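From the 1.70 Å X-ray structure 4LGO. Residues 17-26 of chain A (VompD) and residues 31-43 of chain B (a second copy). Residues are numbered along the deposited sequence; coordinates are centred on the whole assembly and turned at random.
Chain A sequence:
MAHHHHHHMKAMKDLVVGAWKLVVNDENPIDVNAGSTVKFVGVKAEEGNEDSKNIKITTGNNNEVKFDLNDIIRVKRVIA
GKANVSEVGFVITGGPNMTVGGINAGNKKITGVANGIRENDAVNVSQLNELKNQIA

Chain A (17-26) VGAWKLVVND
Chain B, residues 31-43: DVNAGSTVKFVGV

The apolar centre lies on the sheet face that carries A:Leu22, A:Val24, B:Val38 and B:Phe40, all buried. A:Leu22 (chi1 t, chi2 p) sets its CD1 over one face of the B:Phe40 ring, 3.7 Å from the centroid and 10° off the normal, a CH-pi contact; the same CD1 lies 4.0 Å from B:Val38 CG1. B:Phe40 is m, with chi2 near -5°. A:Trp20 (chi1 p, chi2 -78°) extends this packing: its CE3 is 4.0 Å from B:Val38 CG2, and its CB 3.8 Å from B:Val32 CG1. Beta-branched valines, here t, suit extended backbone, and B:Val38 offers its CG1 to A:Leu22 and its CG2 to A:Trp20.

Beneath these side chains, strand A:20-24 and the chain B strand that pairs with it and runs through B:Gly42 are parallel, their directions 18° apart, with A:Lys21 opposite B:Thr37 and A:Val24 opposite B:Phe40. The odd-numbered residues of chain A carry the ladder: A:Lys21 N to B:Ser36 O (2.9 Å), B:Val38 N to A:Lys21 O (2.8 Å), A:Val23 N to B:Val38 O (2.8 Å), B:Phe40 N to A:Val23 O (2.9 Å) and A:Asn25 N to B:Phe40 O (2.8 Å).

The other face is more open. A:Val23 CG2 meets B:Thr37 CG2 at 3.7 Å, and A:Lys21 (m, t, m, t) folds so that NZ donates to B:Gly35 O at 2.9 Å.

Polar contacts close both ends. At one, a type II turn from B:Asn33 to B:Ser36 presents B:Gly35 N to A:Ala19 O (2.6 Å); phi of 82° at B:Gly35 favours glycine. A:Gly18 packs its CA 3.7 Å from B:Ala34 CB, where a CB of its own would clash. At the other, A:Asn25 (phi/psi 44/51, chi1 m) leaves the strand, and its OD1 accepts from B:Gly42 N at 3.0 Å. Water 1 accepts from A:Asp26 N (3.1 Å) and donates to B:Phe40 O (3.0 Å).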

# COMPACT_ATOMS: atom_id res chain seq x y z
N VAL A 17 -39.37 -17.25 2.24
CA VAL A 17 -38.63 -16.59 1.12
C VAL A 17 -38.59 -17.51 -0.08
O VAL A 17 -38.48 -18.73 0.06
CB VAL A 17 -37.17 -16.24 1.53
N GLY A 18 -38.68 -16.92 -1.27
CA GLY A 18 -38.51 -17.67 -2.52
C GLY A 18 -37.10 -18.22 -2.68
O GLY A 18 -36.15 -17.70 -2.07
N ALA A 19 -36.95 -19.28 -3.48
CA ALA A 19 -35.62 -19.82 -3.82
C ALA A 19 -34.93 -18.86 -4.79
O ALA A 19 -35.54 -18.39 -5.74
CB ALA A 19 -35.74 -21.20 -4.44
N TRP A 20 -33.66 -18.57 -4.56
CA TRP A 20 -32.98 -17.60 -5.39
C TRP A 20 -31.61 -18.16 -5.72
O TRP A 20 -31.25 -19.23 -5.21
CB TRP A 20 -32.94 -16.23 -4.70
CG TRP A 20 -32.27 -16.22 -3.36
CD1 TRP A 20 -32.78 -16.65 -2.17
CD2 TRP A 20 -30.95 -15.76 -3.08
NE1 TRP A 20 -31.86 -16.48 -1.16
CE2 TRP A 20 -30.72 -15.95 -1.70
CE3 TRP A 20 -29.94 -15.20 -3.87
CZ2 TRP A 20 -29.51 -15.59 -1.09
CZ3 TRP A 20 -28.75 -14.87 -3.27
CH2 TRP A 20 -28.55 -15.06 -1.89
N LYS A 21 -30.87 -17.48 -6.59
CA LYS A 21 -29.53 -17.94 -7.00
C LYS A 21 -28.48 -16.85 -6.83
O LYS A 21 -28.74 -15.66 -7.06
CB LYS A 21 -29.53 -18.35 -8.48
CG LYS A 21 -30.41 -19.53 -8.79
CD LYS A 21 -30.96 -19.43 -10.21
CE LYS A 21 -32.08 -18.42 -10.29
NZ LYS A 21 -32.91 -18.63 -11.51
N LEU A 22 -27.29 -17.27 -6.45
CA LEU A 22 -26.16 -16.37 -6.27
C LEU A 22 -25.05 -16.71 -7.26
O LEU A 22 -24.52 -17.83 -7.27
CB LEU A 22 -25.66 -16.43 -4.83
CG LEU A 22 -24.45 -15.56 -4.47
CD1 LEU A 22 -24.74 -14.07 -4.65
CD2 LEU A 22 -24.10 -15.85 -3.01
N VAL A 23 -24.70 -15.75 -8.10
CA VAL A 23 -23.68 -15.96 -9.15
C VAL A 23 -22.49 -15.07 -8.83
O VAL A 23 -22.64 -13.87 -8.76
CB VAL A 23 -24.25 -15.64 -10.52
CG1 VAL A 23 -23.16 -15.53 -11.59
CG2 VAL A 23 -25.28 -16.69 -10.89
N VAL A 24 -21.34 -15.68 -8.59
CA VAL A 24 -20.13 -14.96 -8.21
C VAL A 24 -19.16 -14.92 -9.40
O VAL A 24 -18.64 -15.98 -9.80
CB VAL A 24 -19.45 -15.64 -7.02
CG1 VAL A 24 -18.18 -14.89 -6.63
CG2 VAL A 24 -20.41 -15.73 -5.84
N ASN A 25 -18.92 -13.73 -9.96
CA ASN A 25 -18.06 -13.57 -11.14
C ASN A 25 -18.35 -14.64 -12.20
O ASN A 25 -17.44 -15.30 -12.72
CB ASN A 25 -16.59 -13.61 -10.76
CG ASN A 25 -16.14 -12.36 -10.05
OD1 ASN A 25 -16.39 -11.25 -10.51
ND2 ASN A 25 -15.43 -12.53 -8.97
N ASP A 26 -19.62 -14.79 -12.54
CA ASP A 26 -20.00 -15.77 -13.58
C ASP A 26 -19.64 -17.26 -13.33
O ASP A 26 -19.70 -18.09 -14.26
CB ASP A 26 -19.48 -15.32 -14.94
CG ASP A 26 -20.12 -13.99 -15.39
OD1 ASP A 26 -21.32 -13.76 -15.13
OD2 ASP A 26 -19.42 -13.20 -16.02
N ASP B 31 -35.13 -6.05 -5.04
CA ASP B 31 -36.10 -7.06 -4.63
C ASP B 31 -35.60 -8.42 -5.13
O ASP B 31 -35.37 -8.58 -6.32
CB ASP B 31 -37.47 -6.77 -5.25
CG ASP B 31 -38.14 -5.55 -4.63
OD1 ASP B 31 -37.99 -5.35 -3.41
OD2 ASP B 31 -38.82 -4.80 -5.37
N VAL B 32 -35.46 -9.38 -4.22
CA VAL B 32 -34.98 -10.71 -4.59
C VAL B 32 -36.14 -11.70 -4.47
O VAL B 32 -36.45 -12.21 -3.39
CB VAL B 32 -33.75 -11.13 -3.75
CG1 VAL B 32 -33.24 -12.49 -4.19
CG2 VAL B 32 -32.65 -10.09 -3.88
N ASN B 33 -36.79 -11.94 -5.60
CA ASN B 33 -37.96 -12.81 -5.68
C ASN B 33 -37.58 -14.29 -5.87
O ASN B 33 -36.43 -14.61 -6.09
CB ASN B 33 -38.85 -12.35 -6.84
CG ASN B 33 -39.38 -10.94 -6.64
OD1 ASN B 33 -40.00 -10.65 -5.63
ND2 ASN B 33 -39.13 -10.05 -7.61
N ALA B 34 -38.56 -15.18 -5.77
CA ALA B 34 -38.34 -16.57 -6.15
C ALA B 34 -37.85 -16.61 -7.59
O ALA B 34 -38.41 -15.92 -8.46
CB ALA B 34 -39.62 -17.39 -5.99
N GLY B 35 -36.79 -17.37 -7.84
CA GLY B 35 -36.20 -17.48 -9.17
C GLY B 35 -35.24 -16.37 -9.57
O GLY B 35 -34.62 -16.45 -10.62
N SER B 36 -35.09 -15.33 -8.73
CA SER B 36 -34.18 -14.23 -9.04
C SER B 36 -32.73 -14.68 -8.90
O SER B 36 -32.43 -15.55 -8.08
CB SER B 36 -34.39 -13.03 -8.11
OG SER B 36 -35.66 -12.45 -8.31
N THR B 37 -31.86 -14.01 -9.66
CA THR B 37 -30.42 -14.16 -9.58
C THR B 37 -29.79 -12.89 -9.05
O THR B 37 -30.06 -11.77 -9.55
CB THR B 37 -29.83 -14.48 -10.96
OG1 THR B 37 -30.36 -15.74 -11.42
CG2 THR B 37 -28.30 -14.55 -10.90
N VAL B 38 -28.98 -13.05 -8.01
CA VAL B 38 -28.12 -11.98 -7.50
C VAL B 38 -26.70 -12.27 -8.00
O VAL B 38 -26.21 -13.40 -7.85
CB VAL B 38 -28.16 -11.95 -5.96
CG1 VAL B 38 -27.14 -10.97 -5.41
CG2 VAL B 38 -29.56 -11.61 -5.48
N LYS B 39 -26.05 -11.27 -8.60
CA LYS B 39 -24.68 -11.40 -9.06
C LYS B 39 -23.74 -10.54 -8.23
O LYS B 39 -24.06 -9.39 -7.95
CB LYS B 39 -24.53 -10.98 -10.52
CG LYS B 39 -25.36 -11.79 -11.49
CD LYS B 39 -25.14 -11.35 -12.94
CE LYS B 39 -25.97 -12.19 -13.90
NZ LYS B 39 -25.52 -12.04 -15.32
N PHE B 40 -22.63 -11.14 -7.81
CA PHE B 40 -21.51 -10.39 -7.24
C PHE B 40 -20.41 -10.31 -8.29
O PHE B 40 -20.05 -11.33 -8.92
CB PHE B 40 -20.92 -11.09 -6.02
CG PHE B 40 -21.81 -11.16 -4.81
CD1 PHE B 40 -23.05 -10.55 -4.74
CD2 PHE B 40 -21.36 -11.85 -3.68
CE1 PHE B 40 -23.81 -10.60 -3.58
CE2 PHE B 40 -22.12 -11.91 -2.51
CZ PHE B 40 -23.33 -11.29 -2.46
N VAL B 41 -19.83 -9.13 -8.47
CA VAL B 41 -18.81 -8.90 -9.47
C VAL B 41 -17.64 -8.16 -8.83
O VAL B 41 -17.85 -7.15 -8.15
CB VAL B 41 -19.40 -8.02 -10.62
CG1 VAL B 41 -18.29 -7.64 -11.60
CG2 VAL B 41 -20.53 -8.80 -11.30
N GLY B 42 -16.42 -8.67 -9.01
CA GLY B 42 -15.21 -7.89 -8.75
C GLY B 42 -14.95 -6.99 -9.94
O GLY B 42 -14.79 -7.48 -11.07
N VAL B 43 -14.94 -5.68 -9.73
CA VAL B 43 -14.69 -4.71 -10.79
C VAL B 43 -13.25 -4.81 -11.31
O VAL B 43 -12.29 -4.84 -10.53
CB VAL B 43 -14.97 -3.25 -10.30
CG1 VAL B 43 -14.65 -2.23 -11.39
CG2 VAL B 43 -16.42 -3.12 -9.86
O HOH W 1 -21.17 -12.35 -11.49